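Local coordinates for RNA-binding protein (Porphyromonas gingivalis W83, PDB 7JLY), which probably binds RNA through a single RNA recognition motif and can also bind calcium, at residues 3-8 against 55-60; 8-13 against 17-22; 32-37 against 41-46; 62-67 against 72-77. All blocks are in the same frame, centred on the assembly; numbering follows the deposited sequence.

Interaction 1: 3-8 against 55-60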
loop_
_atom_site.group_PDB
_atom_site.type_symbol
_atom_site.label_atom_id
_atom_site.label_comp_id
_atom_site.label_asym_id
_atom_site.label_seq_id
_atom_site.Cartn_x
_atom_site.Cartn_y
_atom_site.Cartn_z
ATOM N N MET A 3 10.455 5.742 0.854
ATOM C CA MET A 3 10.164 4.477 1.522
ATOM C C MET A 3 9.147 3.669 0.728
ATOM O O MET A 3 8.136 4.199 0.267
ATOM C CB MET A 3 9.655 4.683 2.956
ATOM C CG MET A 3 9.274 3.357 3.633
ATOM S SD MET A 3 9.092 3.420 5.434
ATOM C CE MET A 3 10.734 3.927 5.922
ATOM N N ASN A 4 9.445 2.382 0.581
ATOM C CA ASN A 4 8.551 1.403 -0.018
ATOM C C ASN A 4 7.672 0.827 1.084
ATOM O O ASN A 4 8.176 0.447 2.144
ATOM C CB ASN A 4 9.369 0.303 -0.703
ATOM C CG ASN A 4 8.565 -0.512 -1.722
ATOM O OD1 ASN A 4 7.577 -0.044 -2.295
ATOM N ND2 ASN A 4 9.016 -1.745 -1.960
ATOM N N ILE A 5 6.366 0.789 0.841
ATOM C CA ILE A 5 5.412 0.326 1.837
ATOM C C ILE A 5 4.649 -0.862 1.301
ATOM O O ILE A 5 4.060 -0.791 0.226
ATOM C CB ILE A 5 4.404 1.428 2.228
ATOM C CG1 ILE A 5 5.146 2.699 2.655
ATOM C CG2 ILE A 5 3.474 0.939 3.347
ATOM C CD1 ILE A 5 4.235 3.845 3.008
ATOM N N TYR A 6 4.681 -1.954 2.060
ATOM C CA TYR A 6 3.890 -3.141 1.773
ATOM C C TYR A 6 2.478 -2.941 2.298
ATOM O O TYR A 6 2.314 -2.590 3.458
ATOM C CB TYR A 6 4.531 -4.367 2.435
ATOM C CG TYR A 6 3.871 -5.710 2.154
ATOM C CD1 TYR A 6 2.744 -6.116 2.863
ATOM C CD2 TYR A 6 4.397 -6.584 1.201
ATOM C CE1 TYR A 6 2.148 -7.350 2.628
ATOM C CE2 TYR A 6 3.807 -7.819 0.957
ATOM C CZ TYR A 6 2.684 -8.200 1.675
ATOM O OH TYR A 6 2.091 -9.427 1.442
ATOM N N VAL A 7 1.469 -3.161 1.459
ATOM C CA VAL A 7 0.087 -3.156 1.941
ATOM C C VAL A 7 -0.564 -4.494 1.577
ATOM O O VAL A 7 -0.592 -4.875 0.412
ATOM C CB VAL A 7 -0.740 -1.983 1.353
ATOM C CG1 VAL A 7 -2.040 -1.807 2.140
ATOM C CG2 VAL A 7 0.061 -0.674 1.381
ATOM N N GLY A 8 -1.101 -5.201 2.570
ATOM C CA GLY A 8 -1.586 -6.555 2.338
ATOM C C GLY A 8 -2.855 -6.881 3.105
ATOM O O GLY A 8 -3.395 -6.013 3.789
ATOM N N ASN A 55 9.787 10.046 6.459
ATOM C CA ASN A 55 9.136 10.421 7.707
ATOM C C ASN A 55 7.615 10.331 7.580
ATOM O O ASN A 55 6.943 9.802 8.465
ATOM C CB ASN A 55 9.562 11.822 8.123
ATOM C CG ASN A 55 9.073 12.186 9.504
ATOM O OD1 ASN A 55 7.920 12.584 9.678
ATOM N ND2 ASN A 55 9.949 12.052 10.500
ATOM N N ASP A 56 7.075 10.821 6.465
ATOM C CA ASP A 56 5.647 10.687 6.206
ATOM C C ASP A 56 5.213 9.218 6.080
ATOM O O ASP A 56 4.120 8.852 6.522
ATOM C CB ASP A 56 5.258 11.480 4.950
ATOM C CG ASP A 56 5.283 12.990 5.186
ATOM O OD1 ASP A 56 5.117 13.423 6.344
ATOM O OD2 ASP A 56 5.478 13.747 4.214
ATOM N N ALA A 57 6.061 8.384 5.475
ATOM C CA ALA A 57 5.773 6.959 5.327
ATOM C C ALA A 57 5.676 6.277 6.692
ATOM O O ALA A 57 4.737 5.517 6.954
ATOM C CB ALA A 57 6.838 6.287 4.469
ATOM N N ARG A 58 6.650 6.542 7.560
ATOM C CA ARG A 58 6.623 5.983 8.914
ATOM C C ARG A 58 5.389 6.458 9.669
ATOM O O ARG A 58 4.794 5.698 10.436
ATOM C CB ARG A 58 7.894 6.358 9.678
ATOM C CG ARG A 58 9.143 5.741 9.058
ATOM C CD ARG A 58 10.365 5.806 9.971
ATOM N NE ARG A 58 11.522 5.150 9.360
ATOM C CZ ARG A 58 12.455 5.785 8.651
ATOM N NH1 ARG A 58 12.374 7.100 8.469
ATOM N NH2 ARG A 58 13.474 5.110 8.126
ATOM N N ARG A 59 5.001 7.711 9.447
ATOM C CA ARG A 59 3.791 8.245 10.068
ATOM C C ARG A 59 2.557 7.500 9.558
ATOM O O ARG A 59 1.660 7.158 10.332
ATOM C CB ARG A 59 3.660 9.743 9.788
ATOM C CG ARG A 59 2.276 10.295 10.048
ATOM C CD ARG A 59 2.176 11.737 9.569
ATOM N NE ARG A 59 3.017 12.617 10.377
ATOM C CZ ARG A 59 2.610 13.158 11.521
ATOM N NH1 ARG A 59 1.383 12.899 11.970
ATOM N NH2 ARG A 59 3.414 13.955 12.210
ATOM N N ALA A 60 2.512 7.242 8.250
ATOM C CA ALA A 60 1.357 6.546 7.678
ATOM C C ALA A 60 1.247 5.144 8.264
ATOM O O ALA A 60 0.166 4.699 8.635
ATOM C CB ALA A 60 1.449 6.484 6.157
#
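R58 is held at its polar end by E54, with M3 over one face. Its NH2 forms a salt bridge with E54 OE1, one turn earlier on the same helix. M3 CE lies over one face of the guanidinium group, 3.7 Å from R58 NH2 and offset toward the rim. The two side chains cross at about a right angle. M3 runs out with CG anti to the backbone N (chi1 177°) and then bends at chi3 (-61°), which turns the methyl onto R58. E54 is a known calcium-binding residue, though the ion is not bound to this chain in the model; a calcium ion lies about 5 Å from the R58 side chain.

The buried part is apolar and centres on A57. A57 CB sits 3.6 Å from M3 CB and 3.8 Å from M3 SD. I5 CD1 reaches the same methyl at 3.9 Å. With only a methyl here, the segment axes pass at 8.7 Å, 19° apart.

Strand 3-8 lies between strands 46-51 and 72-78, bonded to both. Helix 54-64 covers the face that carries M3 and I5. Helix 16-23 completes this layer: its L23 touches both I5 and A60.

Interaction 2: 8-13 against 17-22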
loop_
_atom_site.group_PDB
_atom_site.type_symbol
_atom_site.label_atom_id
_atom_site.label_comp_id
_atom_site.label_asym_id
_atom_site.label_seq_id
_atom_site.Cartn_x
_atom_site.Cartn_y
_atom_site.Cartn_z
ATOM N N GLY A 8 -1.101 -5.201 2.570
ATOM C CA GLY A 8 -1.586 -6.555 2.338
ATOM C C GLY A 8 -2.855 -6.881 3.105
ATOM O O GLY A 8 -3.395 -6.013 3.789
ATOM N N ASN A 9 -3.315 -8.131 2.977
ATOM C CA ASN A 9 -4.629 -8.560 3.471
ATOM C C ASN A 9 -5.760 -7.687 2.915
ATOM O O ASN A 9 -6.757 -7.409 3.599
ATOM C CB ASN A 9 -4.675 -8.554 4.997
ATOM C CG ASN A 9 -5.835 -9.352 5.525
ATOM O OD1 ASN A 9 -6.210 -10.344 4.921
ATOM N ND2 ASN A 9 -6.452 -8.889 6.610
ATOM N N LEU A 10 -5.605 -7.259 1.668
ATOM C CA LEU A 10 -6.542 -6.319 1.055
ATOM C C LEU A 10 -7.799 -6.995 0.539
ATOM O O LEU A 10 -7.731 -8.072 -0.040
ATOM C CB LEU A 10 -5.863 -5.581 -0.106
ATOM C CG LEU A 10 -4.689 -4.671 0.252
ATOM C CD1 LEU A 10 -4.027 -4.134 -1.018
ATOM C CD2 LEU A 10 -5.176 -3.510 1.123
ATOM N N ASN A 11 -8.945 -6.365 0.773
ATOM C CA ASN A 11 -10.159 -6.648 0.012
ATOM C C ASN A 11 -9.775 -6.723 -1.472
ATOM O O ASN A 11 -9.070 -5.847 -1.975
ATOM C CB ASN A 11 -11.202 -5.547 0.277
ATOM C CG ASN A 11 -12.572 -5.842 -0.340
ATOM O OD1 ASN A 11 -12.686 -6.384 -1.448
ATOM N ND2 ASN A 11 -13.624 -5.463 0.379
ATOM N N TYR A 12 -10.195 -7.773 -2.169
ATOM C CA TYR A 12 -9.758 -7.945 -3.557
ATOM C C TYR A 12 -10.285 -6.843 -4.479
ATOM O O TYR A 12 -9.824 -6.705 -5.612
ATOM C CB TYR A 12 -10.172 -9.319 -4.082
ATOM C CG TYR A 12 -9.424 -10.462 -3.439
ATOM C CD1 TYR A 12 -8.034 -10.553 -3.531
ATOM C CD2 TYR A 12 -10.096 -11.452 -2.749
ATOM C CE1 TYR A 12 -7.348 -11.594 -2.948
ATOM C CE2 TYR A 12 -9.419 -12.497 -2.167
ATOM C CZ TYR A 12 -8.046 -12.569 -2.268
ATOM O OH TYR A 12 -7.365 -13.622 -1.680
ATOM N N ARG A 13 -11.238 -6.052 -3.989
ATOM C CA ARG A 13 -11.739 -4.903 -4.733
ATOM C C ARG A 13 -10.823 -3.681 -4.607
ATOM O O ARG A 13 -11.008 -2.693 -5.317
ATOM C CB ARG A 13 -13.145 -4.521 -4.259
ATOM C CG ARG A 13 -14.208 -5.568 -4.549
ATOM C CD ARG A 13 -15.590 -5.101 -4.073
ATOM N NE ARG A 13 -16.167 -4.084 -4.949
ATOM C CZ ARG A 13 -16.138 -2.776 -4.707
ATOM N NH1 ARG A 13 -15.553 -2.308 -3.614
ATOM N NH2 ARG A 13 -16.690 -1.931 -5.567
ATOM N N GLU A 17 -5.722 3.011 -7.196
ATOM C CA GLU A 17 -6.111 4.381 -6.873
ATOM C C GLU A 17 -6.611 4.473 -5.434
ATOM O O GLU A 17 -6.474 5.503 -4.794
ATOM C CB GLU A 17 -7.161 4.914 -7.851
ATOM C CG GLU A 17 -8.563 4.432 -7.606
ATOM C CD GLU A 17 -9.587 5.335 -8.263
ATOM O OE1 GLU A 17 -10.130 6.220 -7.570
ATOM O OE2 GLU A 17 -9.835 5.162 -9.476
ATOM N N ASP A 18 -7.158 3.379 -4.909
ATOM C CA ASP A 18 -7.563 3.331 -3.512
ATOM C C ASP A 18 -6.354 3.349 -2.574
ATOM O O ASP A 18 -6.412 3.951 -1.497
ATOM C CB ASP A 18 -8.415 2.087 -3.256
ATOM C CG ASP A 18 -9.642 2.031 -4.156
ATOM O OD1 ASP A 18 -10.252 3.094 -4.372
ATOM O OD2 ASP A 18 -9.991 0.935 -4.651
ATOM N N LEU A 19 -5.268 2.680 -2.969
ATOM C CA LEU A 19 -4.043 2.695 -2.170
ATOM C C LEU A 19 -3.417 4.075 -2.182
ATOM O O LEU A 19 -2.985 4.572 -1.153
ATOM C CB LEU A 19 -3.038 1.669 -2.678
ATOM C CG LEU A 19 -3.458 0.214 -2.478
ATOM C CD1 LEU A 19 -2.341 -0.693 -2.924
ATOM C CD2 LEU A 19 -3.796 -0.046 -1.008
ATOM N N THR A 20 -3.372 4.696 -3.356
ATOM C CA THR A 20 -2.858 6.049 -3.447
ATOM C C THR A 20 -3.720 6.979 -2.613
ATOM O O THR A 20 -3.200 7.827 -1.891
ATOM C CB THR A 20 -2.821 6.550 -4.896
ATOM O OG1 THR A 20 -1.972 5.691 -5.677
ATOM C CG2 THR A 20 -2.287 7.974 -4.945
ATOM N N GLY A 21 -5.038 6.808 -2.701
ATOM C CA GLY A 21 -5.968 7.669 -1.978
ATOM C C GLY A 21 -5.742 7.607 -0.475
ATOM O O GLY A 21 -5.834 8.620 0.243
ATOM N N LEU A 22 -5.453 6.400 -0.004
ATOM C CA LEU A 22 -5.197 6.141 1.402
ATOM C C LEU A 22 -3.889 6.772 1.870
ATOM O O LEU A 22 -3.852 7.496 2.870
ATOM C CB LEU A 22 -5.172 4.628 1.655
ATOM C CG LEU A 22 -5.030 4.187 3.116
ATOM C CD1 LEU A 22 -6.209 4.687 3.929
ATOM C CD2 LEU A 22 -4.898 2.663 3.210
#
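R13 O and D18 OD2 meet as two oxygens, 3.8 Å apart, with no bond between them. The carboxylate is held elsewhere: D18 OD2 forms a salt bridge with the side chain of R15, in the short link between the two segments. The charged end of R13 stays at a distance, its NH1 6.5 Å from D18 OD2. Any attraction between these two groups is therefore probably weak.

The other meeting point is a single pair of methyl groups. L10 and L19 reach toward each other tip to tip, with L10 CD1 4.1 Å from L19 CD2. In L10, CG lies beside the backbone N and anti to the carbonyl carbon (chi1 -64°), and CD1 extends to the helix. Both leucines are buried. L10 also packs on L74, and L19 on V34 and V14, so the thin contact belongs to a larger apolar core.

The connection 8-13 has its own bracing. N11 OD1 accepts from R13 N at 2.9 Å, an Asx turn closed by a nearly straight hydrogen bond (167°). N11 ND2 gives to Q70 O, and the N9 amide gives to K73 O and accepts from R72 NH2.

This is the passage from the first strand to the first helix of an RNA recognition motif. Residues 5-10 match the RNP2 sequence pattern, and L10, its last residue, turns into the core beneath the sheet.

Interaction 3: 32-37 against 41-46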
loop_
_atom_site.group_PDB
_atom_site.type_symbol
_atom_site.label_atom_id
_atom_site.label_comp_id
_atom_site.label_asym_id
_atom_site.label_seq_id
_atom_site.Cartn_x
_atom_site.Cartn_y
_atom_site.Cartn_z
ATOM N N ALA A 32 2.235 3.367 -6.965
ATOM C CA ALA A 32 1.286 2.472 -6.320
ATOM C C ALA A 32 1.028 1.292 -7.249
ATOM O O ALA A 32 0.748 1.472 -8.442
ATOM C CB ALA A 32 -0.018 3.199 -5.979
ATOM N N ARG A 33 1.165 0.084 -6.711
ATOM C CA ARG A 33 1.040 -1.125 -7.518
ATOM C C ARG A 33 0.256 -2.164 -6.737
ATOM O O ARG A 33 0.568 -2.417 -5.579
ATOM C CB ARG A 33 2.419 -1.693 -7.882
ATOM C CG ARG A 33 3.375 -0.709 -8.530
ATOM C CD ARG A 33 4.690 -1.381 -8.909
ATOM N NE ARG A 33 5.578 -1.599 -7.767
ATOM C CZ ARG A 33 6.176 -2.757 -7.486
ATOM N NH1 ARG A 33 5.978 -3.821 -8.259
ATOM N NH2 ARG A 33 6.973 -2.854 -6.427
ATOM N N VAL A 34 -0.770 -2.747 -7.355
ATOM C CA VAL A 34 -1.407 -3.934 -6.795
ATOM C C VAL A 34 -0.870 -5.130 -7.550
ATOM O O VAL A 34 -0.863 -5.133 -8.782
ATOM C CB VAL A 34 -2.939 -3.897 -6.907
ATOM C CG1 VAL A 34 -3.525 -5.266 -6.548
ATOM C CG2 VAL A 34 -3.531 -2.799 -6.003
ATOM N N ILE A 35 -0.375 -6.128 -6.827
ATOM C CA ILE A 35 0.191 -7.312 -7.472
ATOM C C ILE A 35 -0.951 -8.211 -7.905
ATOM O O ILE A 35 -1.876 -8.453 -7.128
ATOM C CB ILE A 35 1.134 -8.091 -6.541
ATOM C CG1 ILE A 35 2.239 -7.178 -6.001
ATOM C CG2 ILE A 35 1.723 -9.305 -7.267
ATOM C CD1 ILE A 35 3.018 -6.456 -7.088
ATOM N N THR A 36 -0.888 -8.698 -9.141
ATOM C CA THR A 36 -1.981 -9.475 -9.700
ATOM C C THR A 36 -1.521 -10.845 -10.161
ATOM O O THR A 36 -0.323 -11.064 -10.380
ATOM C CB THR A 36 -2.607 -8.769 -10.899
ATOM O OG1 THR A 36 -1.585 -8.546 -11.883
ATOM C CG2 THR A 36 -3.227 -7.435 -10.488
ATOM N N ASP A 37 -2.479 -11.759 -10.314
ATOM C CA ASP A 37 -2.216 -13.091 -10.863
ATOM C C ASP A 37 -1.797 -12.956 -12.314
ATOM O O ASP A 37 -2.383 -12.168 -13.053
ATOM C CB ASP A 37 -3.457 -13.984 -10.739
ATOM C CG ASP A 37 -3.229 -15.393 -11.282
ATOM O OD1 ASP A 37 -2.707 -16.251 -10.539
ATOM O OD2 ASP A 37 -3.573 -15.645 -12.450
ATOM N N GLY A 41 -5.105 -11.751 -14.128
ATOM C CA GLY A 41 -4.976 -10.309 -14.031
ATOM C C GLY A 41 -5.615 -9.742 -12.773
ATOM O O GLY A 41 -5.651 -8.526 -12.558
ATOM N N ARG A 42 -6.094 -10.630 -11.914
ATOM C CA ARG A 42 -6.834 -10.207 -10.733
ATOM C C ARG A 42 -5.940 -10.026 -9.505
ATOM O O ARG A 42 -4.935 -10.718 -9.330
ATOM C CB ARG A 42 -7.948 -11.213 -10.431
ATOM C CG ARG A 42 -8.949 -11.344 -11.565
ATOM C CD ARG A 42 -9.926 -12.481 -11.345
ATOM N NE ARG A 42 -10.900 -12.193 -10.294
ATOM C CZ ARG A 42 -11.998 -12.919 -10.103
ATOM N NH1 ARG A 42 -12.248 -13.949 -10.894
ATOM N NH2 ARG A 42 -12.845 -12.614 -9.131
ATOM N N SER A 43 -6.333 -9.086 -8.655
ATOM C CA SER A 43 -5.587 -8.766 -7.446
ATOM C C SER A 43 -5.264 -9.998 -6.613
ATOM O O SER A 43 -6.097 -10.895 -6.472
ATOM C CB SER A 43 -6.385 -7.763 -6.608
ATOM O OG SER A 43 -5.925 -7.742 -5.276
ATOM N N ARG A 44 -4.046 -10.044 -6.076
ATOM C CA ARG A 44 -3.654 -11.089 -5.140
ATOM C C ARG A 44 -3.772 -10.614 -3.692
ATOM O O ARG A 44 -3.385 -11.329 -2.759
ATOM C CB ARG A 44 -2.228 -11.566 -5.420
ATOM C CG ARG A 44 -2.096 -12.353 -6.714
ATOM C CD ARG A 44 -0.645 -12.742 -6.946
ATOM N NE ARG A 44 -0.092 -13.424 -5.783
ATOM C CZ ARG A 44 1.210 -13.562 -5.531
ATOM N NH1 ARG A 44 2.120 -13.072 -6.370
ATOM N NH2 ARG A 44 1.600 -14.194 -4.439
ATOM N N GLY A 45 -4.307 -9.406 -3.512
ATOM C CA GLY A 45 -4.649 -8.920 -2.184
ATOM C C GLY A 45 -3.552 -8.115 -1.509
ATOM O O GLY A 45 -3.653 -7.781 -0.329
ATOM N N PHE A 46 -2.495 -7.808 -2.251
ATOM C CA PHE A 46 -1.417 -7.014 -1.694
ATOM C C PHE A 46 -0.731 -6.164 -2.756
ATOM O O PHE A 46 -0.915 -6.361 -3.957
ATOM C CB PHE A 46 -0.397 -7.907 -0.987
ATOM C CG PHE A 46 0.540 -8.648 -1.914
ATOM C CD1 PHE A 46 0.119 -9.766 -2.601
ATOM C CD2 PHE A 46 1.865 -8.253 -2.039
ATOM C CE1 PHE A 46 0.994 -10.469 -3.435
ATOM C CE2 PHE A 46 2.749 -8.942 -2.870
ATOM C CZ PHE A 46 2.310 -10.060 -3.563
HETATM O O HOH W 1 1.777 -12.516 -9.274
#
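Four backbone hydrogen bonds join 32-37 to 41-46. The shortest runs from D37 N to R42 O, at 2.8 Å. I35 uses both of its backbone groups: its N gives to F46 O and its O accepts from R44 N, each at 2.9 Å and in the carbonyl plane. These partners are two residues apart because the chain turns a corner at G45. An ST turn, G45 N to S43 OG, spans that corner. T36 and S43 form an antiparallel non-hydrogen-bonded pair. At the loop end of the hairpin, G41 N donates to D37 O at 3.0 Å, a more bent bond (139°).

A water links T36 O to R44 NH1. R44 bends at chi3 (53°), and F46 CE1 lies over the centre of its guanidinium face. I35 takes the F46 ring on one face: its CG1 is 4.0 Å from the ring centroid, a CH-pi contact. V34 CG1 touches S43 OG at 3.7 Å.

This hairpin joins strand 29-36, outermost in the RNA recognition motif sheet, to its neighbour 46-51; R44-G45-F46 begins an RNP1-like sequence. The F46 ring also meets that of Y6 on strand 3-8. Helix 16-23 packs beneath, with L19 against V34.

Interaction 4: 62-67 against 72-77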
loop_
_atom_site.group_PDB
_atom_site.type_symbol
_atom_site.label_atom_id
_atom_site.label_comp_id
_atom_site.label_asym_id
_atom_site.label_seq_id
_atom_site.Cartn_x
_atom_site.Cartn_y
_atom_site.Cartn_z
ATOM N N GLU A 62 2.321 4.101 11.145
ATOM C CA GLU A 62 1.975 4.181 12.564
ATOM C C GLU A 62 0.480 4.455 12.751
ATOM O O GLU A 62 -0.164 3.897 13.644
ATOM C CB GLU A 62 2.803 5.273 13.248
ATOM C CG GLU A 62 2.446 5.535 14.713
ATOM C CD GLU A 62 2.972 4.463 15.651
ATOM O OE1 GLU A 62 3.776 3.608 15.202
ATOM O OE2 GLU A 62 2.575 4.469 16.840
ATOM N N GLU A 63 -0.071 5.310 11.902
ATOM C CA GLU A 63 -1.493 5.622 11.995
ATOM C C GLU A 63 -2.338 4.453 11.502
ATOM O O GLU A 63 -3.329 4.065 12.134
ATOM C CB GLU A 63 -1.831 6.892 11.193
ATOM C CG GLU A 63 -3.341 7.118 11.063
ATOM C CD GLU A 63 -3.705 8.550 10.749
ATOM O OE1 GLU A 63 -2.927 9.462 11.130
ATOM O OE2 GLU A 63 -4.770 8.759 10.130
ATOM N N LEU A 64 -1.942 3.879 10.374
ATOM C CA LEU A 64 -2.790 2.890 9.714
ATOM C C LEU A 64 -2.720 1.513 10.351
ATOM O O LEU A 64 -3.607 0.687 10.110
ATOM C CB LEU A 64 -2.438 2.790 8.232
ATOM C CG LEU A 64 -2.813 4.008 7.382
ATOM C CD1 LEU A 64 -2.268 3.840 5.979
ATOM C CD2 LEU A 64 -4.329 4.201 7.330
ATOM N N PHE A 65 -1.682 1.272 11.157
ATOM C CA PHE A 65 -1.474 -0.033 11.790
ATOM C C PHE A 65 -2.737 -0.578 12.464
ATOM O O PHE A 65 -3.350 0.095 13.302
ATOM C CB PHE A 65 -0.339 0.033 12.821
ATOM C CG PHE A 65 -0.135 -1.263 13.571
ATOM C CD1 PHE A 65 0.516 -2.331 12.971
ATOM C CD2 PHE A 65 -0.607 -1.413 14.864
ATOM C CE1 PHE A 65 0.692 -3.528 13.649
ATOM C CE2 PHE A 65 -0.431 -2.610 15.550
ATOM C CZ PHE A 65 0.220 -3.665 14.936
ATOM N N ASP A 66 -3.128 -1.783 12.045
ATOM C CA ASP A 66 -4.217 -2.546 12.663
ATOM C C ASP A 66 -5.613 -2.002 12.334
ATOM O O ASP A 66 -6.606 -2.526 12.825
ATOM C CB ASP A 66 -4.037 -2.589 14.185
ATOM C CG ASP A 66 -4.387 -3.935 14.775
ATOM O OD1 ASP A 66 -3.854 -4.959 14.282
ATOM O OD2 ASP A 66 -5.193 -3.963 15.735
ATOM N N GLN A 67 -5.698 -0.956 11.515
ATOM C CA GLN A 67 -7.003 -0.443 11.119
ATOM C C GLN A 67 -7.634 -1.333 10.048
ATOM O O GLN A 67 -6.941 -1.954 9.258
ATOM C CB GLN A 67 -6.896 0.992 10.602
ATOM C CG GLN A 67 -6.596 2.029 11.679
ATOM C CD GLN A 67 -6.922 3.428 11.208
ATOM O OE1 GLN A 67 -8.001 3.674 10.668
ATOM N NE2 GLN A 67 -5.987 4.346 11.384
ATOM N N ARG A 72 -11.338 -5.270 5.884
ATOM C CA ARG A 72 -10.262 -6.179 6.294
ATOM C C ARG A 72 -9.129 -5.451 7.023
ATOM O O ARG A 72 -8.757 -4.341 6.660
ATOM C CB ARG A 72 -9.686 -6.936 5.094
ATOM C CG ARG A 72 -10.690 -7.823 4.362
ATOM C CD ARG A 72 -10.003 -8.831 3.453
ATOM N NE ARG A 72 -9.153 -9.750 4.208
ATOM C CZ ARG A 72 -9.587 -10.858 4.804
ATOM N NH1 ARG A 72 -10.867 -11.207 4.715
ATOM N NH2 ARG A 72 -8.740 -11.623 5.484
ATOM N N LYS A 73 -8.584 -6.096 8.044
ATOM C CA LYS A 73 -7.497 -5.506 8.811
ATOM C C LYS A 73 -6.245 -5.332 7.946
ATOM O O LYS A 73 -5.715 -6.301 7.400
ATOM C CB LYS A 73 -7.184 -6.373 10.036
ATOM C CG LYS A 73 -6.082 -5.800 10.916
ATOM C CD LYS A 73 -6.092 -6.427 12.305
ATOM C CE LYS A 73 -5.710 -7.892 12.256
ATOM N NZ LYS A 73 -5.669 -8.459 13.642
ATOM N N LEU A 74 -5.788 -4.091 7.795
ATOM C CA LEU A 74 -4.604 -3.826 6.985
ATOM C C LEU A 74 -3.350 -4.527 7.472
ATOM O O LEU A 74 -3.100 -4.646 8.682
ATOM C CB LEU A 74 -4.314 -2.322 6.937
ATOM C CG LEU A 74 -5.241 -1.461 6.092
ATOM C CD1 LEU A 74 -5.045 -0.002 6.462
ATOM C CD2 LEU A 74 -4.950 -1.669 4.612
ATOM N N ILE A 75 -2.557 -4.990 6.512
ATOM C CA ILE A 75 -1.136 -5.198 6.723
ATOM C C ILE A 75 -0.470 -3.963 6.151
ATOM O O ILE A 75 -0.641 -3.690 4.968
ATOM C CB ILE A 75 -0.592 -6.432 5.993
ATOM C CG1 ILE A 75 -1.278 -7.718 6.473
ATOM C CG2 ILE A 75 0.926 -6.495 6.155
ATOM C CD1 ILE A 75 -0.837 -8.981 5.683
ATOM N N VAL A 76 0.243 -3.196 6.969
ATOM C CA VAL A 76 0.958 -2.013 6.472
ATOM C C VAL A 76 2.319 -1.942 7.149
ATOM O O VAL A 76 2.413 -1.786 8.372
ATOM C CB VAL A 76 0.191 -0.683 6.725
ATOM C CG1 VAL A 76 0.926 0.469 6.073
ATOM C CG2 VAL A 76 -1.208 -0.748 6.181
ATOM N N LYS A 77 3.373 -2.053 6.353
ATOM C CA LYS A 77 4.705 -2.222 6.912
ATOM C C LYS A 77 5.757 -1.742 5.926
ATOM O O LYS A 77 5.537 -1.751 4.710
ATOM C CB LYS A 77 4.945 -3.697 7.286
ATOM C CG LYS A 77 4.960 -4.657 6.096
ATOM C CD LYS A 77 5.149 -6.127 6.520
ATOM C CE LYS A 77 4.970 -7.079 5.317
ATOM N NZ LYS A 77 4.960 -8.525 5.711
HETATM O O HOH W 2 -1.580 -3.595 10.705
#
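L74 is the tight point of this contact. Its N donates to Q67 O at 2.8 Å, almost straight (171°). The L74 side chain folds over the same acceptor, with CB 3.5 Å and CG 3.6 Å from Q67 O. CG beside the backbone N (chi1 -73°) carries CD1 on toward the end of the helix. There L74 CD1 meets L64 CB at 4.2 Å, and V76 CG2 touches the same CB from the next inward-facing position of the strand. L64 is buried further by L22, L23 and Y26, and L74 by V7 and L10.

The outer side is polar and looser. D66 OD1 lies 3.3 Å from K73 CD, but the salt bridge to K73 NZ is long at 4.0 Å. K73 bends at chi3 (67°) and crosses the D66 side chain at a slant, which brings CD, rather than NZ, closest to OD1. A water fills in where the backbones stand apart, accepting from D66 N and donating to L74 O.

Residues 64-67 make a type II beta turn, with D66 at positive phi. Q67 NE2 ties this turn back to the helix by donating to E63 O at 2.8 Å, from above the carbonyl plane.

The segments join the second helix of the RNA recognition motif to its last main strand. The short strand 68-69 pairs with strand 72-78 on the way, the small extra hairpin seen in many members of this fold.

How the interactions relate
All four contacts belong to one RNA recognition motif, and strand 3-8 is its hub. Interactions 1 and 4 share helix 54-64 and meet in the sheet, where Y6 N probably bonds to K77 O (2.8 Å). Interaction 2 continues the strand of interaction 1 through G8, and V7 CG1 packs on L19 CD2 (4.0 Å). Its connecting segment is tied to interaction 3 by a probable bond from L10 N to G45 O (2.8 Å). Interactions 3 and 4 do not touch; their centres are about 18 Å apart. Y6 and F46 meet on the sheet face that usually binds RNA in this family. The calcium ion lies by interaction 1.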